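Side-chain contacts in N-terminal acetyltransferase-like protein (Chaetomium thermophilum, PDB 5NNP), which probably serves as the tetratricopeptide-repeat auxiliary subunit of an N-terminal acetyltransferase A complex, a helical scaffold for the transfer of acetyl groups: residues A[45-50]-A[67-72]; A[92-97]-A[123-128]; A[330-333]-A[337-340]; A[671-676]-A[704-709]. All blocks are in the same frame, centred on the assembly; numbering follows the deposited sequence.

Interaction 1 of 4, residues A[45-50]-A[67-72]; sequences DTMSMK and AKEALT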
loop_
_atom_site.group_PDB
_atom_site.type_symbol
_atom_site.label_atom_id
_atom_site.label_comp_id
_atom_site.label_asym_id
_atom_site.label_seq_id
_atom_site.Cartn_x
_atom_site.Cartn_y
_atom_site.Cartn_z
ATOM N N ASP A 45 -14.035 -42.553 -1.554
ATOM C CA ASP A 45 -12.653 -42.093 -1.580
ATOM C C ASP A 45 -12.135 -42.001 -3.005
ATOM O O ASP A 45 -11.414 -41.065 -3.348
ATOM C CB ASP A 45 -11.761 -43.014 -0.753
ATOM C CG ASP A 45 -12.031 -42.903 0.728
ATOM O OD1 ASP A 45 -13.073 -42.322 1.087
ATOM O OD2 ASP A 45 -11.211 -43.401 1.529
ATOM N N THR A 46 -12.524 -42.959 -3.840
ATOM C CA THR A 46 -12.097 -42.964 -5.231
ATOM C C THR A 46 -12.780 -41.853 -6.040
ATOM O O THR A 46 -12.149 -41.216 -6.885
ATOM C CB THR A 46 -12.366 -44.334 -5.884
ATOM O OG1 THR A 46 -11.604 -45.339 -5.204
ATOM C CG2 THR A 46 -11.966 -44.321 -7.358
ATOM N N MET A 47 -14.062 -41.613 -5.779
ATOM C CA MET A 47 -14.786 -40.585 -6.510
ATOM C C MET A 47 -14.153 -39.220 -6.259
ATOM O O MET A 47 -14.007 -38.419 -7.186
ATOM C CB MET A 47 -16.260 -40.571 -6.115
ATOM C CG MET A 47 -16.956 -41.907 -6.245
ATOM S SD MET A 47 -18.672 -41.802 -5.696
ATOM C CE MET A 47 -19.290 -40.522 -6.782
ATOM N N SER A 48 -13.779 -38.972 -5.001
ATOM C CA SER A 48 -13.101 -37.735 -4.605
ATOM C C SER A 48 -11.756 -37.568 -5.305
ATOM O O SER A 48 -11.421 -36.475 -5.749
ATOM C CB SER A 48 -12.885 -37.694 -3.087
ATOM O OG SER A 48 -14.111 -37.739 -2.384
ATOM N N MET A 49 -10.986 -38.649 -5.381
ATOM C CA MET A 49 -9.688 -38.621 -6.052
ATOM C C MET A 49 -9.842 -38.317 -7.530
ATOM O O MET A 49 -8.978 -37.696 -8.142
ATOM C CB MET A 49 -8.958 -39.947 -5.867
ATOM C CG MET A 49 -8.438 -40.161 -4.464
ATOM S SD MET A 49 -7.411 -38.776 -3.956
ATOM C CE MET A 49 -6.227 -38.733 -5.299
ATOM N N LYS A 50 -10.953 -38.765 -8.100
ATOM C CA LYS A 50 -11.262 -38.490 -9.494
ATOM C C LYS A 50 -11.702 -37.039 -9.655
ATOM O O LYS A 50 -11.424 -36.407 -10.676
ATOM C CB LYS A 50 -12.345 -39.448 -9.994
ATOM C CG LYS A 50 -12.821 -39.188 -11.407
ATOM C CD LYS A 50 -13.934 -40.160 -11.776
ATOM C CE LYS A 50 -14.448 -39.932 -13.194
ATOM N NZ LYS A 50 -15.516 -40.902 -13.568
ATOM N N ALA A 67 -17.319 -34.390 -6.386
ATOM C CA ALA A 67 -16.835 -34.334 -5.012
ATOM C C ALA A 67 -18.010 -34.307 -4.043
ATOM O O ALA A 67 -18.031 -35.033 -3.048
ATOM C CB ALA A 67 -15.958 -33.132 -4.815
ATOM N N LYS A 68 -19.005 -33.491 -4.369
ATOM C CA LYS A 68 -20.178 -33.304 -3.527
ATOM C C LYS A 68 -21.002 -34.594 -3.423
ATOM O O LYS A 68 -21.502 -34.957 -2.349
ATOM C CB LYS A 68 -21.017 -32.146 -4.082
ATOM C CG LYS A 68 -22.219 -31.759 -3.249
ATOM C CD LYS A 68 -22.435 -30.254 -3.289
ATOM C CE LYS A 68 -23.121 -29.818 -4.571
ATOM N NZ LYS A 68 -23.257 -28.340 -4.604
ATOM N N GLU A 69 -21.130 -35.285 -4.550
ATOM C CA GLU A 69 -21.755 -36.602 -4.591
ATOM C C GLU A 69 -20.993 -37.614 -3.720
ATOM O O GLU A 69 -21.596 -38.500 -3.113
ATOM C CB GLU A 69 -21.825 -37.104 -6.041
ATOM C CG GLU A 69 -22.613 -38.371 -6.210
ATOM C CD GLU A 69 -24.041 -38.210 -5.729
ATOM O OE1 GLU A 69 -24.686 -37.217 -6.132
ATOM O OE2 GLU A 69 -24.511 -39.066 -4.945
ATOM N N ALA A 70 -19.668 -37.470 -3.673
ATOM C CA ALA A 70 -18.810 -38.442 -3.018
ATOM C C ALA A 70 -18.983 -38.358 -1.523
ATOM O O ALA A 70 -19.104 -39.375 -0.839
ATOM C CB ALA A 70 -17.346 -38.223 -3.395
ATOM N N LEU A 71 -19.011 -37.135 -1.015
ATOM C CA LEU A 71 -19.127 -36.959 0.418
ATOM C C LEU A 71 -20.568 -37.231 0.870
ATOM O O LEU A 71 -20.824 -37.404 2.054
ATOM C CB LEU A 71 -18.642 -35.566 0.835
ATOM C CG LEU A 71 -19.300 -34.329 0.247
ATOM C CD1 LEU A 71 -20.622 -34.120 0.940
ATOM C CD2 LEU A 71 -18.377 -33.127 0.420
ATOM N N THR A 72 -21.501 -37.306 -0.071
ATOM C CA THR A 72 -22.833 -37.784 0.263
ATOM C C THR A 72 -22.770 -39.282 0.563
ATOM O O THR A 72 -23.343 -39.768 1.533
ATOM C CB THR A 72 -23.845 -37.535 -0.879
ATOM O OG1 THR A 72 -24.032 -36.126 -1.065
ATOM C CG2 THR A 72 -25.183 -38.174 -0.558
HETATM O O HOH W 1 -15.247 -35.146 -2.221
#
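A70 sits in front of M47 and S48, and its methyl carries most of this contact. The CB of A70 lies 3.8 Å from the CB of M47 and 3.4 Å from the OG of S48, so one small side chain is touched by an aliphatic neighbour and a hydroxyl. M47 reaches further along the facing helix: its chain runs straight to SD and then bends (chi3 58°), which carries CE to within 4.0 Å of CG in E69. That touch is with the aliphatic part of E69, whose carboxylate leads away from the interface. One shell out, a water bridges the hydroxyl of S48 and the carbonyl of A67, accepting from S48 OG at 2.8 Å and donating to A67 O at 2.9 Å; no direct hydrogen bond crosses between the segments. S48 OG also pairs with G44 O, one turn earlier in its own helix. M47 is backed by L66 and I73 of helix 60-73 and by L37 of helix 26-37, while S48 packs on C80 of helix 78-90. With a methyl as the main contact on one side, the axes of the two short segments come within 8.3 Å of each other at 166°, nearly antiparallel. Two adjacent helices, 44-55 and 60-73, running back along each other in this way form the antiparallel helical hairpin from which tetratricopeptide repeats are built.

Interaction 2 of 4, residues A[92-97]-A[123-128]; sequences KNFDEA and IQMRDY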
loop_
_atom_site.group_PDB
_atom_site.type_symbol
_atom_site.label_atom_id
_atom_site.label_comp_id
_atom_site.label_asym_id
_atom_site.label_seq_id
_atom_site.Cartn_x
_atom_site.Cartn_y
_atom_site.Cartn_z
ATOM N N LYS A 92 -10.952 -20.129 -4.794
ATOM C CA LYS A 92 -10.831 -18.912 -4.000
ATOM C C LYS A 92 -11.989 -18.649 -3.039
ATOM O O LYS A 92 -12.095 -17.552 -2.493
ATOM C CB LYS A 92 -10.650 -17.711 -4.920
ATOM C CG LYS A 92 -9.453 -17.850 -5.826
ATOM C CD LYS A 92 -8.296 -18.463 -5.069
ATOM C CE LYS A 92 -7.159 -18.795 -6.013
ATOM N NZ LYS A 92 -6.797 -17.600 -6.791
ATOM N N ASN A 93 -12.837 -19.653 -2.832
ATOM C CA ASN A 93 -13.873 -19.585 -1.810
ATOM C C ASN A 93 -13.363 -20.112 -0.476
ATOM O O ASN A 93 -13.691 -21.223 -0.045
ATOM C CB ASN A 93 -15.112 -20.367 -2.229
ATOM C CG ASN A 93 -16.265 -20.207 -1.243
ATOM O OD1 ASN A 93 -16.112 -19.635 -0.156
ATOM N ND2 ASN A 93 -17.428 -20.720 -1.619
ATOM N N PHE A 94 -12.570 -19.292 0.188
ATOM C CA PHE A 94 -11.908 -19.682 1.419
ATOM C C PHE A 94 -12.878 -19.973 2.545
ATOM O O PHE A 94 -12.551 -20.669 3.497
ATOM C CB PHE A 94 -10.936 -18.584 1.841
ATOM C CG PHE A 94 -9.850 -18.335 0.831
ATOM C CD1 PHE A 94 -9.445 -19.353 -0.026
ATOM C CD2 PHE A 94 -9.248 -17.096 0.729
ATOM C CE1 PHE A 94 -8.452 -19.145 -0.951
ATOM C CE2 PHE A 94 -8.263 -16.879 -0.187
ATOM C CZ PHE A 94 -7.855 -17.909 -1.036
ATOM N N ASP A 95 -14.080 -19.445 2.457
ATOM C CA ASP A 95 -14.968 -19.616 3.579
ATOM C C ASP A 95 -15.570 -21.002 3.551
ATOM O O ASP A 95 -15.675 -21.661 4.586
ATOM C CB ASP A 95 -16.053 -18.549 3.589
ATOM C CG ASP A 95 -16.303 -18.013 4.974
ATOM O OD1 ASP A 95 -15.518 -17.138 5.412
ATOM O OD2 ASP A 95 -17.261 -18.489 5.629
ATOM N N GLU A 96 -15.953 -21.455 2.366
ATOM C CA GLU A 96 -16.501 -22.794 2.232
ATOM C C GLU A 96 -15.378 -23.807 2.404
ATOM O O GLU A 96 -15.606 -24.931 2.841
ATOM C CB GLU A 96 -17.210 -22.963 0.889
ATOM C CG GLU A 96 -18.467 -22.121 0.777
ATOM C CD GLU A 96 -19.592 -22.612 1.677
ATOM O OE1 GLU A 96 -20.038 -23.779 1.508
ATOM O OE2 GLU A 96 -20.029 -21.827 2.552
ATOM N N ALA A 97 -14.158 -23.395 2.085
ATOM C CA ALA A 97 -12.997 -24.244 2.316
ATOM C C ALA A 97 -12.829 -24.525 3.810
ATOM O O ALA A 97 -12.593 -25.680 4.217
ATOM C CB ALA A 97 -11.751 -23.603 1.751
ATOM N N ILE A 123 -6.873 -17.594 9.425
ATOM C CA ILE A 123 -6.329 -16.265 9.668
ATOM C C ILE A 123 -6.544 -15.397 8.415
ATOM O O ILE A 123 -6.849 -14.205 8.526
ATOM C CB ILE A 123 -4.837 -16.293 10.081
ATOM C CG1 ILE A 123 -4.375 -14.898 10.520
ATOM C CG2 ILE A 123 -3.964 -16.795 8.956
ATOM C CD1 ILE A 123 -5.284 -14.208 11.566
ATOM N N GLN A 124 -6.433 -16.004 7.235
ATOM C CA GLN A 124 -6.728 -15.291 5.995
ATOM C C GLN A 124 -8.128 -14.680 5.996
ATOM O O GLN A 124 -8.337 -13.640 5.385
ATOM C CB GLN A 124 -6.608 -16.200 4.782
ATOM C CG GLN A 124 -7.007 -15.491 3.483
ATOM C CD GLN A 124 -5.952 -14.502 3.011
ATOM O OE1 GLN A 124 -4.768 -14.622 3.346
ATOM N NE2 GLN A 124 -6.371 -13.514 2.255
ATOM N N MET A 125 -9.085 -15.324 6.665
ATOM C CA MET A 125 -10.453 -14.792 6.709
ATOM C C MET A 125 -10.749 -14.172 8.057
ATOM O O MET A 125 -11.891 -13.888 8.373
ATOM C CB MET A 125 -11.499 -15.867 6.412
ATOM C CG MET A 125 -11.296 -16.587 5.105
ATOM S SD MET A 125 -11.319 -15.468 3.695
ATOM C CE MET A 125 -13.038 -14.928 3.739
ATOM N N ARG A 126 -9.707 -13.956 8.843
ATOM C CA ARG A 126 -9.846 -13.324 10.144
ATOM C C ARG A 126 -10.869 -14.048 11.037
ATOM O O ARG A 126 -11.606 -13.428 11.803
ATOM C CB ARG A 126 -10.204 -11.841 9.978
ATOM C CG ARG A 126 -9.279 -11.063 9.018
ATOM C CD ARG A 126 -7.811 -11.017 9.479
ATOM N NE ARG A 126 -6.991 -10.029 8.761
ATOM C CZ ARG A 126 -6.119 -10.299 7.786
ATOM N NH1 ARG A 126 -5.916 -11.542 7.362
ATOM N NH2 ARG A 126 -5.438 -9.310 7.226
ATOM N N ASP A 127 -10.892 -15.374 10.941
ATOM C CA ASP A 127 -11.571 -16.216 11.933
ATOM C C ASP A 127 -10.629 -16.382 13.126
ATOM O O ASP A 127 -9.929 -17.395 13.249
ATOM C CB ASP A 127 -11.951 -17.569 11.309
ATOM C CG ASP A 127 -12.595 -18.531 12.287
ATOM O OD1 ASP A 127 -13.018 -18.130 13.391
ATOM O OD2 ASP A 127 -12.678 -19.719 11.931
ATOM N N TYR A 128 -10.598 -15.368 13.987
ATOM C CA TYR A 128 -9.607 -15.289 15.060
ATOM C C TYR A 128 -9.704 -16.424 16.076
ATOM O O TYR A 128 -8.672 -17.018 16.452
ATOM C CB TYR A 128 -9.725 -13.952 15.796
ATOM C CG TYR A 128 -9.571 -12.740 14.909
ATOM C CD1 TYR A 128 -8.355 -12.446 14.294
ATOM C CD2 TYR A 128 -10.643 -11.878 14.688
ATOM C CE1 TYR A 128 -8.222 -11.341 13.485
ATOM C CE2 TYR A 128 -10.514 -10.765 13.878
ATOM C CZ TYR A 128 -9.306 -10.503 13.279
ATOM O OH TYR A 128 -9.191 -9.398 12.469
#
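M125 and F94 make the close part of this contact, with the thioether lying at the rim of the phenyl ring. M125 SD is 3.6 Å from F94 CB and 5.2 Å from the centroid of that ring, 89° off the ring normal, a Met-aromatic contact made at the edge. Bends at chi2 (-59°) and chi3 (-67°) fold the methionine back on itself and leave M125 CE 3.7 Å from D95 OD1. On the buried side, CG of Q124 comes obliquely to the ring, 3.9 Å from F94 CD2, while its amide turns off to H528 and to Q521 O; F525 meets the same phenyl ring. The D95 and M125 side is looser and partly exposed, with a single methyl-to-carboxylate touch. N93 caps helix 94-107 through OD1, taking E96 N at 3.1 Å, and so fixes the turn that presents F94 and D95. Trimming M125 to an alanine is likely to open a gap beside the F94 ring and leave D95 without its methyl neighbour. No hydrogen bond or salt bridge crosses between the segments, consistent with dispersion and a Met-aromatic contribution holding them together, the polar ends being served from outside.

Interaction 3 of 4, residues A[330-333]-A[337-340]; sequences KHLY and FKKE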
loop_
_atom_site.group_PDB
_atom_site.type_symbol
_atom_site.label_atom_id
_atom_site.label_comp_id
_atom_site.label_asym_id
_atom_site.label_seq_id
_atom_site.Cartn_x
_atom_site.Cartn_y
_atom_site.Cartn_z
ATOM N N LYS A 330 6.710 24.557 -2.135
ATOM C CA LYS A 330 5.325 24.986 -2.388
ATOM C C LYS A 330 4.376 24.790 -1.210
ATOM O O LYS A 330 3.318 25.419 -1.155
ATOM C CB LYS A 330 4.754 24.260 -3.604
ATOM C CG LYS A 330 4.651 22.754 -3.458
ATOM C CD LYS A 330 4.081 22.156 -4.719
ATOM C CE LYS A 330 3.382 20.849 -4.447
ATOM N NZ LYS A 330 2.771 20.310 -5.690
ATOM N N HIS A 331 4.750 23.919 -0.279
ATOM C CA HIS A 331 3.981 23.713 0.947
ATOM C C HIS A 331 3.861 24.991 1.783
ATOM O O HIS A 331 2.962 25.103 2.618
ATOM C CB HIS A 331 4.619 22.615 1.801
ATOM C CG HIS A 331 5.975 22.976 2.336
ATOM N ND1 HIS A 331 7.124 22.905 1.574
ATOM C CD2 HIS A 331 6.362 23.412 3.557
ATOM C CE1 HIS A 331 8.161 23.280 2.305
ATOM N NE2 HIS A 331 7.725 23.597 3.511
ATOM N N LEU A 332 4.780 25.933 1.576
ATOM C CA LEU A 332 4.773 27.207 2.310
ATOM C C LEU A 332 3.766 28.212 1.752
ATOM O O LEU A 332 3.448 29.203 2.399
ATOM C CB LEU A 332 6.160 27.848 2.292
ATOM C CG LEU A 332 7.306 27.138 3.005
ATOM C CD1 LEU A 332 8.610 27.803 2.636
ATOM C CD2 LEU A 332 7.101 27.167 4.507
ATOM N N TYR A 333 3.268 27.945 0.550
ATOM C CA TYR A 333 2.425 28.894 -0.171
ATOM C C TYR A 333 1.039 29.081 0.469
ATOM O O TYR A 333 0.216 29.844 -0.041
ATOM C CB TYR A 333 2.283 28.454 -1.639
ATOM C CG TYR A 333 3.435 28.890 -2.517
ATOM C CD1 TYR A 333 4.743 28.889 -2.035
ATOM C CD2 TYR A 333 3.222 29.298 -3.830
ATOM C CE1 TYR A 333 5.806 29.294 -2.837
ATOM C CE2 TYR A 333 4.279 29.698 -4.639
ATOM C CZ TYR A 333 5.565 29.696 -4.134
ATOM O OH TYR A 333 6.616 30.100 -4.922
ATOM N N PHE A 337 2.234 35.813 2.586
ATOM C CA PHE A 337 3.493 36.532 2.733
ATOM C C PHE A 337 4.678 35.741 2.203
ATOM O O PHE A 337 5.527 36.279 1.494
ATOM C CB PHE A 337 3.740 36.867 4.195
ATOM C CG PHE A 337 5.080 37.474 4.450
ATOM C CD1 PHE A 337 5.283 38.836 4.271
ATOM C CD2 PHE A 337 6.138 36.694 4.873
ATOM C CE1 PHE A 337 6.510 39.411 4.505
ATOM C CE2 PHE A 337 7.372 37.266 5.113
ATOM C CZ PHE A 337 7.552 38.632 4.929
ATOM N N LYS A 338 4.746 34.469 2.574
ATOM C CA LYS A 338 5.853 33.619 2.160
ATOM C C LYS A 338 5.772 33.373 0.658
ATOM O O LYS A 338 6.793 33.264 -0.025
ATOM C CB LYS A 338 5.842 32.300 2.950
ATOM C CG LYS A 338 6.120 32.502 4.441
ATOM C CD LYS A 338 6.007 31.223 5.239
ATOM C CE LYS A 338 6.176 31.500 6.731
ATOM N NZ LYS A 338 5.773 30.311 7.527
ATOM N N LYS A 339 4.547 33.306 0.149
ATOM C CA LYS A 339 4.291 33.150 -1.279
ATOM C C LYS A 339 4.866 34.324 -2.079
ATOM O O LYS A 339 5.641 34.132 -3.012
ATOM C CB LYS A 339 2.783 33.020 -1.526
ATOM C CG LYS A 339 2.379 32.984 -2.984
ATOM C CD LYS A 339 0.878 32.791 -3.144
ATOM C CE LYS A 339 0.092 33.976 -2.610
ATOM N NZ LYS A 339 -1.386 33.728 -2.628
ATOM N N GLU A 340 4.486 35.542 -1.708
ATOM C CA GLU A 340 4.926 36.723 -2.444
ATOM C C GLU A 340 6.422 36.929 -2.250
ATOM O O GLU A 340 7.132 37.329 -3.174
ATOM C CB GLU A 340 4.142 37.962 -1.997
ATOM C CG GLU A 340 2.649 37.803 -2.161
ATOM C CD GLU A 340 1.861 38.975 -1.641
ATOM O OE1 GLU A 340 2.463 39.924 -1.081
ATOM O OE2 GLU A 340 0.624 38.943 -1.803
#
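K339 lays its aliphatic stem over one face of the Y333 ring, and the two side chains cross at about a right angle. CG of the lysine is the methylene that does the touching: it stands 4.3 Å from the ring centroid, only 26° off the ring normal, a CH-pi contact, and comes nearest to the ring at CD2 of Y333, 3.9 Å away. The lysine's first torsion sets this up, with CG anti to the backbone N (chi1 174°); a later bend at chi3 then swings the amino end off the ring, where NZ bonds to M386 O. The tyrosine is held at its far end too, since OH has hydrogen bonds with H381 ND1 and Y377 OH, and F326 meets the ring edge-to-face. All of this lies in a short connection, partly 3-10, between two consecutive helices, 325-329 and 336-352, in a chain whose family is that of the NatA auxiliary subunits; here the backbone doubles back within a few residues and the CA atoms of Y333 and K339 come within 4.8 Å. Away from the ring, across the backbone, K338 and L332 form a second, looser pair. The extended lysine runs past the leucine, its CD 4.3 Å from L332 CD2, and its CB is 4.0 Å from L332 O. K338 NZ ends in a weak hydrogen bond to L298 O, and L298 also packs on L332; the backbone N of K338 bonds to D335 OD1 near the start of helix 336-352.

Interaction 4 of 4, residues A[671-676]-A[704-709]; sequences KNIDGQ and KNHPKV. Unlike the reference sequence in segment 704-709: K708 (reference Asn).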
loop_
_atom_site.group_PDB
_atom_site.type_symbol
_atom_site.label_atom_id
_atom_site.label_comp_id
_atom_site.label_asym_id
_atom_site.label_seq_id
_atom_site.Cartn_x
_atom_site.Cartn_y
_atom_site.Cartn_z
ATOM N N LYS A 671 -16.315 8.094 5.136
ATOM C CA LYS A 671 -16.143 9.529 5.369
ATOM C C LYS A 671 -16.045 10.323 4.071
ATOM O O LYS A 671 -15.809 11.530 4.079
ATOM C CB LYS A 671 -14.903 9.797 6.214
ATOM C CG LYS A 671 -14.875 9.068 7.537
ATOM C CD LYS A 671 -13.949 9.766 8.511
ATOM C CE LYS A 671 -13.555 8.850 9.645
ATOM N NZ LYS A 671 -12.593 7.821 9.164
ATOM N N ASN A 672 -16.238 9.636 2.957
ATOM C CA ASN A 672 -16.101 10.254 1.656
ATOM C C ASN A 672 -17.472 10.538 1.025
ATOM O O ASN A 672 -18.162 9.615 0.594
ATOM C CB ASN A 672 -15.261 9.346 0.773
ATOM C CG ASN A 672 -14.705 10.055 -0.418
ATOM O OD1 ASN A 672 -15.371 10.896 -1.021
ATOM N ND2 ASN A 672 -13.474 9.720 -0.775
ATOM N N ILE A 673 -17.859 11.814 0.971
ATOM C CA ILE A 673 -19.207 12.208 0.546
ATOM C C ILE A 673 -19.582 11.776 -0.864
ATOM O O ILE A 673 -20.736 11.442 -1.116
ATOM C CB ILE A 673 -19.412 13.726 0.611
ATOM C CG1 ILE A 673 -19.066 14.271 1.985
ATOM C CG2 ILE A 673 -20.890 14.088 0.366
ATOM C CD1 ILE A 673 -19.972 15.453 2.375
ATOM N N ASP A 674 -18.617 11.797 -1.782
ATOM C CA ASP A 674 -18.870 11.407 -3.165
ATOM C C ASP A 674 -19.451 10.007 -3.218
ATOM O O ASP A 674 -20.383 9.744 -3.991
ATOM C CB ASP A 674 -17.590 11.468 -4.001
ATOM C CG ASP A 674 -17.084 12.881 -4.206
ATOM O OD1 ASP A 674 -17.897 13.827 -4.180
ATOM O OD2 ASP A 674 -15.861 13.045 -4.395
ATOM N N GLY A 675 -18.886 9.123 -2.391
ATOM C CA GLY A 675 -19.370 7.765 -2.236
ATOM C C GLY A 675 -20.788 7.706 -1.696
ATOM O O GLY A 675 -21.615 6.968 -2.222
ATOM N N GLN A 676 -21.070 8.490 -0.657
ATOM C CA GLN A 676 -22.409 8.569 -0.059
ATOM C C GLN A 676 -23.472 9.114 -1.019
ATOM O O GLN A 676 -24.615 8.638 -1.053
ATOM C CB GLN A 676 -22.366 9.433 1.200
ATOM C CG GLN A 676 -21.461 8.860 2.282
ATOM C CD GLN A 676 -21.972 7.532 2.784
ATOM O OE1 GLN A 676 -23.049 7.093 2.384
ATOM N NE2 GLN A 676 -21.208 6.882 3.670
ATOM N N LYS A 704 -23.447 19.315 5.773
ATOM C CA LYS A 704 -24.856 19.684 5.906
ATOM C C LYS A 704 -25.397 20.419 4.679
ATOM O O LYS A 704 -26.458 20.073 4.172
ATOM C CB LYS A 704 -25.060 20.546 7.158
ATOM C CG LYS A 704 -26.474 21.083 7.331
ATOM C CD LYS A 704 -26.634 21.845 8.645
ATOM C CE LYS A 704 -28.042 22.436 8.810
ATOM N NZ LYS A 704 -28.260 23.698 8.034
ATOM N N ASN A 705 -24.661 21.411 4.186
ATOM C CA ASN A 705 -25.183 22.270 3.120
ATOM C C ASN A 705 -24.638 21.974 1.726
ATOM O O ASN A 705 -24.775 22.790 0.819
ATOM C CB ASN A 705 -24.920 23.736 3.458
ATOM C CG ASN A 705 -25.496 24.132 4.796
ATOM O OD1 ASN A 705 -24.774 24.223 5.789
ATOM N ND2 ASN A 705 -26.807 24.361 4.838
ATOM N N HIS A 706 -24.024 20.814 1.554
ATOM C CA HIS A 706 -23.639 20.354 0.227
ATOM C C HIS A 706 -24.848 20.339 -0.703
ATOM O O HIS A 706 -25.893 19.792 -0.357
ATOM C CB HIS A 706 -23.020 18.962 0.317
ATOM C CG HIS A 706 -22.445 18.461 -0.973
ATOM N ND1 HIS A 706 -23.204 18.283 -2.112
ATOM C CD2 HIS A 706 -21.188 18.073 -1.291
ATOM C CE1 HIS A 706 -22.434 17.810 -3.077
ATOM N NE2 HIS A 706 -21.209 17.675 -2.604
ATOM N N PRO A 707 -24.707 20.945 -1.891
ATOM C CA PRO A 707 -25.833 21.122 -2.821
ATOM C C PRO A 707 -26.503 19.802 -3.196
ATOM O O PRO A 707 -27.724 19.759 -3.336
ATOM C CB PRO A 707 -25.178 21.766 -4.048
ATOM C CG PRO A 707 -23.927 22.394 -3.522
ATOM C CD PRO A 707 -23.451 21.490 -2.431
ATOM N N LYS A 708 -25.713 18.742 -3.348
ATOM C CA LYS A 708 -26.253 17.446 -3.747
ATOM C C LYS A 708 -27.050 16.801 -2.615
ATOM O O LYS A 708 -28.108 16.221 -2.860
ATOM C CB LYS A 708 -25.131 16.505 -4.205
ATOM C CG LYS A 708 -25.182 16.119 -5.687
ATOM C CD LYS A 708 -26.504 15.442 -6.059
ATOM C CE LYS A 708 -26.523 15.004 -7.519
ATOM N NZ LYS A 708 -27.898 14.656 -7.996
ATOM N N VAL A 709 -26.550 16.898 -1.383
ATOM C CA VAL A 709 -27.238 16.261 -0.259
ATOM C C VAL A 709 -28.559 16.983 -0.011
ATOM O O VAL A 709 -29.517 16.395 0.480
ATOM C CB VAL A 709 -26.383 16.241 1.045
ATOM C CG1 VAL A 709 -24.998 15.639 0.788
ATOM C CG2 VAL A 709 -26.248 17.623 1.623
#
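This is a slight, mostly aliphatic contact between the first turns of two helices, 673-685 and 707-723, where one isoleucine methyl meets a histidine and a valine. CG2 of I673 is the atom that touches: it lies 4.3 Å from CD2 of H706 and 4.4 Å from CG1 of V709. It approaches the imidazole obliquely, and V709 offers the CG1 methyl of its branched side chain. With CG1 of I673 beside the backbone N (chi1 -54°), CG2 is anti to that N and faces the H706 and V709 side. Neither distance is tight, and the buried area, 101 Å² summed over both sides, is small. The histidine owes its orientation to its own helix. H706 stands at the N-cap of helix 707-723, where its ND1 accepts from K708 N at 2.8 Å (N-H...acceptor angle 146°), with the donor in the ring plane. Because ND1 is used as an acceptor, the ring is probably not protonated there, and the bond probably limits the ring's rotation, with CD2 on the side of I673. D674 OD1 is 5.3 Å from H706 NE2, too far for a bond between them. The facing helix has a similar but feebler start: N672 OD1 takes D674 N at 3.5 Å, a weak cap. K708, which replaces an asparagine of the reference sequence, sends its NZ to a salt bridge with E711. I673 also rests on I702 of helix 689-702, the helix that links the two in sequence, H706 packs on I677 of helix 673-685, and D674 touches L561 of helix 554-572.

The four contacts follow one another along a long, all-helical chain, each closing before the next begins, and none touches another. Interactions 1 and 2 are neighbours, their centres 23 Å apart and nearest atoms about 8 Å apart, on the same side of the chain's centre. Interaction 3 lies on the opposite side, its centre 72 Å from that of interaction 1. Interaction 4 is closer to interaction 3 (centres 31 Å apart) than to interaction 2 (35 Å). Carboxymethyl coenzyme A, also present in the crystal, is no part of any of them. Each joins segments at most 28 residues apart, as expected of a helical-repeat fold, and none has a direct hydrogen bond between its segments.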